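Local coordinates for protein cellulose 1,4-beta-cellobiosidase (Clostridium thermocellum, PDB 3ZQX) that is a cellulosomal cellobiohydrolase acting on cellulose, represented here by its calcium-binding family 3b carbohydrate-binding module, at residues Thr12-Gln17 / Phe108-Asn113; Tyr42-Glu47 / Phe99-Ala104; Ser50-Ile55 / Pro68-Ser73. The protein carries 1 engineered substitution. All coordinates share one frame; numbering follows the deposited sequence.

Interaction 1: residues Thr12-Gln17 / Phe108-Asn113. With CA (calcium ion), chain B.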
loop_
_atom_site.group_PDB
_atom_site.type_symbol
_atom_site.label_atom_id
_atom_site.label_comp_id
_atom_site.label_asym_id
_atom_site.label_seq_id
_atom_site.Cartn_x
_atom_site.Cartn_y
_atom_site.Cartn_z
ATOM N N THR A 12 2.451 14.639 -4.829
ATOM C CA THR A 12 1.483 15.374 -4.026
ATOM C C THR A 12 0.426 16.122 -4.827
ATOM O O THR A 12 -0.501 16.685 -4.251
ATOM C CB THR A 12 2.201 16.397 -3.137
ATOM O OG1 THR A 12 2.949 17.294 -3.963
ATOM C CG2 THR A 12 3.159 15.695 -2.189
ATOM N N GLN A 13 0.549 16.117 -6.149
ATOM C CA GLN A 13 -0.382 16.857 -6.996
ATOM C C GLN A 13 -1.736 16.168 -7.032
ATOM O O GLN A 13 -1.806 14.952 -7.181
ATOM C CB GLN A 13 0.163 16.951 -8.421
ATOM C CG GLN A 13 1.384 17.841 -8.573
ATOM C CD GLN A 13 1.030 19.313 -8.600
ATOM O OE1 GLN A 13 0.656 19.853 -9.642
ATOM N NE2 GLN A 13 1.146 19.973 -7.453
ATOM N N THR A 14 -2.798 16.955 -6.885
ATOM C CA THR A 14 -4.162 16.445 -6.970
ATOM C C THR A 14 -4.338 15.654 -8.264
ATOM O O THR A 14 -4.758 14.489 -8.263
ATOM C CB THR A 14 -5.193 17.605 -6.912
ATOM O OG1 THR A 14 -5.090 18.268 -5.647
ATOM C CG2 THR A 14 -6.609 17.079 -7.088
ATOM N N SER A 15 -3.984 16.296 -9.367
ATOM C CA SER A 15 -4.143 15.717 -10.686
ATOM C C SER A 15 -2.797 15.176 -11.151
ATOM O O SER A 15 -1.834 15.935 -11.300
ATOM C CB SER A 15 -4.655 16.772 -11.661
ATOM O OG SER A 15 -4.624 16.281 -12.986
ATOM N N THR A 16 -2.709 13.861 -11.328
ATOM C CA THR A 16 -1.459 13.251 -11.754
ATOM C C THR A 16 -1.739 11.935 -12.440
ATOM O O THR A 16 -2.719 11.264 -12.119
ATOM C CB THR A 16 -0.515 12.999 -10.555
ATOM O OG1 THR A 16 0.672 12.344 -11.012
ATOM C CG2 THR A 16 -1.187 12.127 -9.505
ATOM N N GLN A 17 -0.856 11.541 -13.347
ATOM C CA GLN A 17 -0.949 10.228 -13.956
ATOM C C GLN A 17 -0.406 9.121 -13.056
ATOM O O GLN A 17 -0.613 7.942 -13.347
ATOM C CB GLN A 17 -0.217 10.219 -15.291
ATOM C CG GLN A 17 -0.853 11.124 -16.317
ATOM C CD GLN A 17 0.122 11.507 -17.397
ATOM O OE1 GLN A 17 1.165 12.092 -17.116
ATOM N NE2 GLN A 17 -0.185 11.142 -18.636
ATOM N N PHE A 108 -5.348 10.551 -16.137
ATOM C CA PHE A 108 -5.081 11.257 -14.887
ATOM C C PHE A 108 -5.960 10.792 -13.733
ATOM O O PHE A 108 -7.187 10.705 -13.861
ATOM C CB PHE A 108 -5.292 12.762 -15.066
ATOM C CG PHE A 108 -4.219 13.440 -15.863
ATOM C CD1 PHE A 108 -4.233 13.399 -17.245
ATOM C CD2 PHE A 108 -3.199 14.127 -15.230
ATOM C CE1 PHE A 108 -3.246 14.028 -17.982
ATOM C CE2 PHE A 108 -2.214 14.765 -15.965
ATOM C CZ PHE A 108 -2.242 14.714 -17.341
ATOM N N HIS A 109 -5.324 10.526 -12.599
ATOM C CA HIS A 109 -6.023 10.387 -11.334
ATOM C C HIS A 109 -6.453 11.735 -10.783
ATOM O O HIS A 109 -5.831 12.760 -11.066
ATOM C CB HIS A 109 -5.092 9.848 -10.251
ATOM C CG HIS A 109 -4.529 8.492 -10.508
ATOM N ND1 HIS A 109 -5.235 7.335 -10.270
ATOM C CD2 HIS A 109 -3.290 8.110 -10.897
ATOM C CE1 HIS A 109 -4.463 6.294 -10.527
ATOM N NE2 HIS A 109 -3.275 6.738 -10.906
ATOM N N ASP A 110 -7.487 11.708 -9.947
ATOM C CA ASP A 110 -7.752 12.772 -8.980
ATOM C C ASP A 110 -7.440 12.171 -7.617
ATOM O O ASP A 110 -8.138 11.278 -7.158
ATOM C CB ASP A 110 -9.224 13.174 -9.060
ATOM C CG ASP A 110 -9.608 14.239 -8.050
ATOM O OD1 ASP A 110 -8.786 14.619 -7.198
ATOM O OD2 ASP A 110 -10.772 14.691 -8.110
ATOM N N GLN A 111 -6.378 12.634 -6.975
ATOM C CA GLN A 111 -6.004 12.073 -5.683
ATOM C C GLN A 111 -6.793 12.668 -4.527
ATOM O O GLN A 111 -6.766 12.121 -3.426
ATOM C CB GLN A 111 -4.513 12.268 -5.404
ATOM C CG GLN A 111 -3.595 11.638 -6.419
ATOM C CD GLN A 111 -2.203 11.441 -5.865
ATOM O OE1 GLN A 111 -1.913 10.411 -5.255
ATOM N NE2 GLN A 111 -1.337 12.430 -6.059
ATOM N N SER A 112 -7.497 13.771 -4.767
ATOM C CA SER A 112 -8.151 14.481 -3.665
ATOM C C SER A 112 -9.296 13.710 -3.034
ATOM O O SER A 112 -9.693 14.003 -1.947
ATOM C CB SER A 112 -8.600 15.898 -4.096
ATOM O OG SER A 112 -9.676 15.826 -4.964
ATOM N N ASN A 113 -9.800 12.734 -3.769
ATOM C CA ASN A 113 -10.859 11.886 -3.296
ATOM C C ASN A 113 -10.396 10.448 -2.993
ATOM O O ASN A 113 -11.166 9.507 -3.098
ATOM C CB ASN A 113 -12.035 11.892 -4.278
ATOM C CG ASN A 113 -11.652 11.400 -5.619
ATOM O OD1 ASN A 113 -10.527 10.979 -5.808
ATOM N ND2 ASN A 113 -12.586 11.397 -6.566
HETATM CA CA CA B . -9.410 9.235 -7.092
HETATM O O HOH W 1 -7.550 14.821 -12.170
HETATM O O HOH W 2 -7.083 8.502 -7.716
#
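Q111 and the turn Q13-T14 form the tight end of this contact. The backbone N of Q111 gives a nearly straight bond to T14 O (2.8 Å). Its side chain, extended beyond CG, brings NE2 to Q13 O at 2.8 Å, with the acceptor in the amide plane; the same NE2 also bonds to N11 O. The T16 methyl CG2 packs 3.5 Å from NE2 of this buried amide, on the face T16 shares with H109. In one of its two conformers T14 also lays CG2 alongside D110 OD1, which accepts from S112 N in an Asx turn and from S112 OG, while D110 O binds calcium with N113 OD1. T16 and H109 make an antiparallel hydrogen-bonded pair: H109 N to T16 O is short (2.7 Å), whereas the return bond from T16 N to H109 O is weak at 3.3 Å.

The F108 end is looser and faces solvent. Q17 lays CG over the centre of the F108 ring, 3.8 Å from its centroid, with its amide stacked almost parallel to the ring, and NE2 goes on to W106 O. A water bonded to H109 O makes a weak link to S15 OG. Strand 109-110 is an antiparallel neighbour of strand 15-27 in the sheet, with H109 NE2 bonded to I101 O of strand 97-103.

Interaction 2: residues Tyr42-Glu47 / Phe99-Ala104; sequences YYFTKE and FVIRYA. With CA (calcium ion), chain B.
Y42 and F99 meet as an edge-to-face aromatic pair, the edge of F99 turned toward the face of Y42. The centroids are 5.1 Å apart and the planes stand at 56°, so the T is a tilted one. F99 CE2 lies over the centre of the tyrosine ring, while CZ is nearer its CE2 rim atom. Y42 reaches across because its CG is anti to the backbone N (chi1 175°). I19 of strand 15-27 touches both rings.

The aliphatic contacts centre on I101, which uses two branches. Its CG2 meets F44 CZ at 3.8 Å, where the two side chains meet tip to tip, and its CD1 lies 3.9 Å from F44 CE1. The same CD1 also touches Y42 CD1 (4.1 Å), so one isoleucine packs against two aromatic rings.

At the far end a water links the two segments. This water accepts from E47 N at 3.0 Å, donates to E47 OE1 at 2.8 Å, and lies 2.6 Å from Y103 OH, in the plane of the tyrosine ring. Y103 is thus a second-shell residue to the E47 carboxylate and probably helps to position it; K46 CB packs beside the same hydroxyl.

Calcium takes both oxygens of E47, each at 2.5 Å, together with T45 O, T45 OG1 and a second water; D110 O, N113 OD1 and D114 OD1 complete eight ligands. Strands 38-43 and 97-103 belong to different sheets, and the rings between them fill the core. Two facing antiparallel sheets with an aromatic and aliphatic interior, and a calcium bound at one end by T45 and E47 just past strand 38-43 and by residues 110-114, are what is expected of the beta sandwich of family 3 carbohydrate-binding modules.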
loop_
_atom_site.group_PDB
_atom_site.type_symbol
_atom_site.label_atom_id
_atom_site.label_comp_id
_atom_site.label_asym_id
_atom_site.label_seq_id
_atom_site.Cartn_x
_atom_site.Cartn_y
_atom_site.Cartn_z
ATOM N N TYR A 42 -4.107 -0.012 0.016
ATOM C CA TYR A 42 -4.057 1.435 -0.148
ATOM C C TYR A 42 -5.315 1.855 -0.898
ATOM O O TYR A 42 -5.540 1.431 -2.033
ATOM C CB TYR A 42 -2.796 1.832 -0.945
ATOM C CG TYR A 42 -2.704 3.316 -1.271
ATOM C CD1 TYR A 42 -3.331 3.846 -2.389
ATOM C CD2 TYR A 42 -1.990 4.186 -0.449
ATOM C CE1 TYR A 42 -3.253 5.201 -2.682
ATOM C CE2 TYR A 42 -1.915 5.537 -0.726
ATOM C CZ TYR A 42 -2.541 6.046 -1.843
ATOM O OH TYR A 42 -2.447 7.399 -2.089
ATOM N N TYR A 43 -6.142 2.662 -0.240
ATOM C CA TYR A 43 -7.486 2.982 -0.721
ATOM C C TYR A 43 -7.498 4.221 -1.592
ATOM O O TYR A 43 -6.996 5.275 -1.198
ATOM C CB TYR A 43 -8.435 3.153 0.475
ATOM C CG TYR A 43 -8.519 1.892 1.301
ATOM C CD1 TYR A 43 -9.390 0.875 0.948
ATOM C CD2 TYR A 43 -7.672 1.687 2.393
ATOM C CE1 TYR A 43 -9.447 -0.305 1.675
ATOM C CE2 TYR A 43 -7.718 0.513 3.127
ATOM C CZ TYR A 43 -8.606 -0.477 2.768
ATOM O OH TYR A 43 -8.628 -1.638 3.503
ATOM N N PHE A 44 -8.057 4.086 -2.792
ATOM C CA PHE A 44 -8.187 5.209 -3.695
ATOM C C PHE A 44 -9.372 4.972 -4.601
ATOM O O PHE A 44 -9.724 3.826 -4.888
ATOM C CB PHE A 44 -6.895 5.414 -4.512
ATOM C CG PHE A 44 -6.671 4.397 -5.608
ATOM C CD1 PHE A 44 -6.146 3.143 -5.338
ATOM C CD2 PHE A 44 -6.972 4.719 -6.924
ATOM C CE1 PHE A 44 -5.928 2.227 -6.358
ATOM C CE2 PHE A 44 -6.764 3.806 -7.957
ATOM C CZ PHE A 44 -6.222 2.561 -7.670
ATOM N N THR A 45 -9.970 6.061 -5.061
ATOM C CA THR A 45 -11.097 5.981 -5.974
ATOM C C THR A 45 -10.595 6.062 -7.403
ATOM O O THR A 45 -9.799 6.943 -7.750
ATOM C CB THR A 45 -12.089 7.119 -5.729
ATOM O OG1 THR A 45 -11.370 8.352 -5.667
ATOM C CG2 THR A 45 -12.855 6.904 -4.425
ATOM N N LYS A 46 -11.051 5.134 -8.236
ATOM C CA LYS A 46 -10.639 5.143 -9.631
ATOM C C LYS A 46 -11.550 6.020 -10.476
ATOM O O LYS A 46 -12.770 5.879 -10.438
ATOM C CB LYS A 46 -10.500 3.726 -10.205
ATOM C CG LYS A 46 -11.737 2.885 -10.181
ATOM C CD LYS A 46 -11.463 1.570 -10.891
ATOM C CE LYS A 46 -12.692 0.701 -10.899
ATOM N NZ LYS A 46 -12.436 -0.650 -11.477
ATOM N N GLU A 47 -10.943 6.942 -11.218
ATOM C CA GLU A 47 -11.668 7.861 -12.082
ATOM C C GLU A 47 -11.880 7.337 -13.505
ATOM O O GLU A 47 -12.663 7.911 -14.255
ATOM C CB GLU A 47 -10.937 9.208 -12.149
ATOM C CG GLU A 47 -11.210 10.162 -10.990
ATOM C CD GLU A 47 -10.589 9.724 -9.678
ATOM O OE1 GLU A 47 -9.357 9.487 -9.628
ATOM O OE2 GLU A 47 -11.329 9.647 -8.673
ATOM N N PHE A 99 5.961 2.564 -4.520
ATOM C CA PHE A 99 4.791 2.237 -5.314
ATOM C C PHE A 99 4.386 3.354 -6.235
ATOM O O PHE A 99 4.436 4.537 -5.866
ATOM C CB PHE A 99 3.596 1.773 -4.448
ATOM C CG PHE A 99 2.904 2.863 -3.657
ATOM C CD1 PHE A 99 3.411 3.303 -2.440
ATOM C CD2 PHE A 99 1.699 3.396 -4.107
ATOM C CE1 PHE A 99 2.751 4.280 -1.713
ATOM C CE2 PHE A 99 1.032 4.361 -3.376
ATOM C CZ PHE A 99 1.557 4.805 -2.181
ATOM N N VAL A 100 3.985 2.949 -7.438
ATOM C CA VAL A 100 3.320 3.798 -8.407
ATOM C C VAL A 100 2.051 3.077 -8.846
ATOM O O VAL A 100 2.073 1.854 -9.086
ATOM C CB VAL A 100 4.216 4.037 -9.633
ATOM C CG1 VAL A 100 3.404 4.531 -10.827
ATOM C CG2 VAL A 100 5.330 5.018 -9.287
ATOM N N ILE A 101 0.951 3.823 -8.930
ATOM C CA ILE A 101 -0.278 3.317 -9.527
ATOM C C ILE A 101 -0.606 4.207 -10.711
ATOM O O ILE A 101 -0.725 5.436 -10.572
ATOM C CB ILE A 101 -1.469 3.350 -8.547
ATOM C CG1 ILE A 101 -1.165 2.552 -7.278
ATOM C CG2 ILE A 101 -2.735 2.834 -9.229
ATOM C CD1 ILE A 101 -2.074 2.892 -6.123
ATOM N N ARG A 102 -0.726 3.607 -11.885
ATOM C CA ARG A 102 -1.010 4.363 -13.094
ATOM C C ARG A 102 -2.001 3.610 -13.956
ATOM O O ARG A 102 -2.335 2.465 -13.668
ATOM C CB ARG A 102 0.270 4.662 -13.864
ATOM C CG ARG A 102 0.993 3.466 -14.399
ATOM C CD ARG A 102 2.283 4.015 -14.991
ATOM N NE ARG A 102 3.194 2.998 -15.488
ATOM C CZ ARG A 102 4.511 3.026 -15.310
ATOM N NH1 ARG A 102 5.092 4.012 -14.627
ATOM N NH2 ARG A 102 5.250 2.054 -15.811
ATOM N N TYR A 103 -2.510 4.273 -14.983
ATOM C CA TYR A 103 -3.361 3.631 -15.972
ATOM C C TYR A 103 -2.579 3.208 -17.209
ATOM O O TYR A 103 -1.635 3.887 -17.620
ATOM C CB TYR A 103 -4.461 4.590 -16.399
ATOM C CG TYR A 103 -5.511 4.842 -15.348
ATOM C CD1 TYR A 103 -6.544 3.945 -15.159
ATOM C CD2 TYR A 103 -5.472 5.978 -14.548
ATOM C CE1 TYR A 103 -7.519 4.167 -14.208
ATOM C CE2 TYR A 103 -6.444 6.213 -13.592
ATOM C CZ TYR A 103 -7.463 5.303 -13.424
ATOM O OH TYR A 103 -8.457 5.502 -12.493
ATOM N N ALA A 104 -2.978 2.093 -17.819
ATOM C CA ALA A 104 -2.360 1.649 -19.066
ATOM C C ALA A 104 -2.400 2.727 -20.142
ATOM O O ALA A 104 -1.497 2.812 -20.970
ATOM C CB ALA A 104 -3.033 0.381 -19.571
HETATM CA CA CA B . -9.410 9.235 -7.092
HETATM O O HOH W 3 -7.984 7.327 -10.653
HETATM O O HOH W 2 -7.083 8.502 -7.716
#

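Interaction 3: residues Ser50-Ile55 / Pro68-Ser73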
loop_
_atom_site.group_PDB
_atom_site.type_symbol
_atom_site.label_atom_id
_atom_site.label_comp_id
_atom_site.label_asym_id
_atom_site.label_seq_id
_atom_site.Cartn_x
_atom_site.Cartn_y
_atom_site.Cartn_z
ATOM N N SER A 50 -9.786 2.393 -17.653
ATOM C CA SER A 50 -8.571 1.833 -18.224
ATOM C C SER A 50 -7.912 0.922 -17.190
ATOM O O SER A 50 -8.099 1.092 -15.981
ATOM C CB SER A 50 -7.604 2.948 -18.638
ATOM O OG SER A 50 -6.344 2.427 -19.049
ATOM N N GLN A 51 -7.165 -0.063 -17.666
ATOM C CA GLN A 51 -6.436 -0.951 -16.778
ATOM C C GLN A 51 -5.569 -0.168 -15.808
ATOM O O GLN A 51 -4.806 0.717 -16.211
ATOM C CB GLN A 51 -5.551 -1.883 -17.602
ATOM C CG GLN A 51 -4.577 -2.691 -16.780
ATOM C CD GLN A 51 -3.766 -3.638 -17.629
ATOM O OE1 GLN A 51 -2.698 -3.283 -18.137
ATOM N NE2 GLN A 51 -4.272 -4.853 -17.801
ATOM N N LEU A 52 -5.693 -0.506 -14.533
ATOM C CA LEU A 52 -4.815 0.008 -13.500
ATOM C C LEU A 52 -3.589 -0.879 -13.392
ATOM O O LEU A 52 -3.690 -2.115 -13.467
ATOM C CB LEU A 52 -5.543 0.015 -12.164
ATOM C CG LEU A 52 -6.538 1.157 -12.008
ATOM C CD1 LEU A 52 -7.550 0.819 -10.923
ATOM C CD2 LEU A 52 -5.811 2.453 -11.689
ATOM N N GLN A 53 -2.432 -0.251 -13.195
ATOM C CA GLN A 53 -1.164 -0.952 -13.099
ATOM C C GLN A 53 -0.398 -0.486 -11.875
ATOM O O GLN A 53 -0.368 0.711 -11.553
ATOM C CB GLN A 53 -0.330 -0.666 -14.343
ATOM C CG GLN A 53 -1.043 -1.044 -15.618
ATOM C CD GLN A 53 -0.256 -0.679 -16.854
ATOM O OE1 GLN A 53 0.611 0.198 -16.825
ATOM N NE2 GLN A 53 -0.561 -1.347 -17.957
ATOM N N PHE A 54 0.219 -1.443 -11.194
ATOM C CA PHE A 54 1.137 -1.189 -10.089
ATOM C C PHE A 54 2.564 -1.388 -10.570
ATOM O O PHE A 54 2.848 -2.357 -11.282
ATOM C CB PHE A 54 0.856 -2.188 -8.968
ATOM C CG PHE A 54 1.903 -2.200 -7.884
ATOM C CD1 PHE A 54 1.799 -1.352 -6.804
ATOM C CD2 PHE A 54 2.985 -3.068 -7.940
ATOM C CE1 PHE A 54 2.754 -1.354 -5.798
ATOM C CE2 PHE A 54 3.941 -3.078 -6.939
ATOM C CZ PHE A 54 3.823 -2.221 -5.869
ATOM N N ILE A 55 3.464 -0.491 -10.172
ATOM C CA ILE A 55 4.881 -0.672 -10.453
ATOM C C ILE A 55 5.697 -0.305 -9.224
ATOM O O ILE A 55 5.469 0.743 -8.599
ATOM C CB ILE A 55 5.357 0.177 -11.644
ATOM C CG1 ILE A 55 4.450 0.004 -12.866
ATOM C CG2 ILE A 55 6.797 -0.181 -11.996
ATOM C CD1 ILE A 55 3.261 0.941 -12.901
ATOM N N PRO A 68 0.728 -7.656 -6.769
ATOM C CA PRO A 68 -0.278 -6.592 -6.749
ATOM C C PRO A 68 -1.609 -6.992 -7.359
ATOM O O PRO A 68 -1.647 -7.760 -8.320
ATOM C CB PRO A 68 0.371 -5.498 -7.595
ATOM C CG PRO A 68 1.178 -6.261 -8.610
ATOM C CD PRO A 68 1.718 -7.461 -7.846
ATOM N N SER A 69 -2.679 -6.388 -6.864
ATOM C CA SER A 69 -3.991 -6.513 -7.474
ATOM C C SER A 69 -4.799 -5.282 -7.107
ATOM O O SER A 69 -4.350 -4.447 -6.316
ATOM C CB SER A 69 -4.694 -7.802 -7.006
ATOM O OG SER A 69 -4.854 -7.836 -5.599
ATOM N N PHE A 70 -6.004 -5.190 -7.657
ATOM C CA PHE A 70 -6.934 -4.122 -7.325
ATOM C C PHE A 70 -8.249 -4.757 -6.920
ATOM O O PHE A 70 -8.656 -5.772 -7.484
ATOM C CB PHE A 70 -7.089 -3.151 -8.501
ATOM C CG PHE A 70 -5.798 -2.454 -8.837
ATOM C CD1 PHE A 70 -5.451 -1.282 -8.193
ATOM C CD2 PHE A 70 -4.897 -3.011 -9.737
ATOM C CE1 PHE A 70 -4.241 -0.653 -8.458
ATOM C CE2 PHE A 70 -3.688 -2.393 -9.995
ATOM C CZ PHE A 70 -3.364 -1.215 -9.359
ATOM N N GLY A 71 -8.903 -4.172 -5.931
ATOM C CA GLY A 71 -10.141 -4.722 -5.432
ATOM C C GLY A 71 -11.066 -3.659 -4.905
ATOM O O GLY A 71 -10.732 -2.469 -4.858
ATOM N N GLY A 72 -12.251 -4.103 -4.506
ATOM C CA GLY A 72 -13.303 -3.214 -4.063
ATOM C C GLY A 72 -13.880 -2.400 -5.207
ATOM O O GLY A 72 -13.566 -2.610 -6.386
ATOM N N SER A 73 -14.751 -1.465 -4.846
ATOM C CA SER A 73 -15.383 -0.590 -5.821
ATOM C C SER A 73 -15.826 0.679 -5.110
ATOM O O SER A 73 -16.004 0.686 -3.887
ATOM C CB SER A 73 -16.560 -1.295 -6.511
ATOM O OG SER A 73 -17.569 -1.646 -5.588
#
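L52 sets its CB squarely over the ring of F70, and this CH-pi contact is the heart of the pairing. CB is 3.7 Å from the ring centroid and only 11° off the ring normal; further out, L52 CD1 touches the rim at F70 CD1 (4.0 Å). The ring reaches under the leucine with its CG anti to the carbonyl carbon (chi1 -63°), and it pushes on toward the opposing backbone: L52 O is 3.5 Å from F70 CE2, while Q53 C and F54 N come up to the ring edge at CZ.

A second apolar contact joins F54 to P68. The two side chains cross at about a right angle, and P68 CB sits 3.6 Å from both F54 CB and F54 CD2, with P68 CG close behind at 3.7 Å from CD2. F54 also packs on F99 and L79, one from each sheet, at the border of the interior.

Polar bonding stays within one segment: Q53 NE2 donates to a lone pair of Q51 OE1 at 2.9 Å, flat in both amide planes, on the side turned from strand 66-71.

No hydrogen bond joins the two strands, whose axes approach to 7.4 Å. Strand 52-55 pairs with strand 97-103, and strand 66-71 with strand 78-83, so between these segments the contact rests on apolar and CH-pi packing, with no hydrogen bond to fix the strand register.

Interactions 1 and 2 share the calcium site: D110 and N113 come from 108-113, T45 and E47 from 42-47, and one water ligand belongs to both. Their centres are 9 Å apart, and two probable hydrogen bonds tie them, N113 O to T45 OG1 at 2.8 Å and H109 NE2 to I101 O at 2.9 Å. Interaction 3 lies 6 Å, centre to centre, from interaction 2, linked by a probable hydrogen bond of 2.8 Å between R102 O and Q53 N. The L52 side chain is still about 9 Å from the calcium. Interaction 1 pairs strands within one sheet, whereas interactions 2 and 3 pack that sheet on the other.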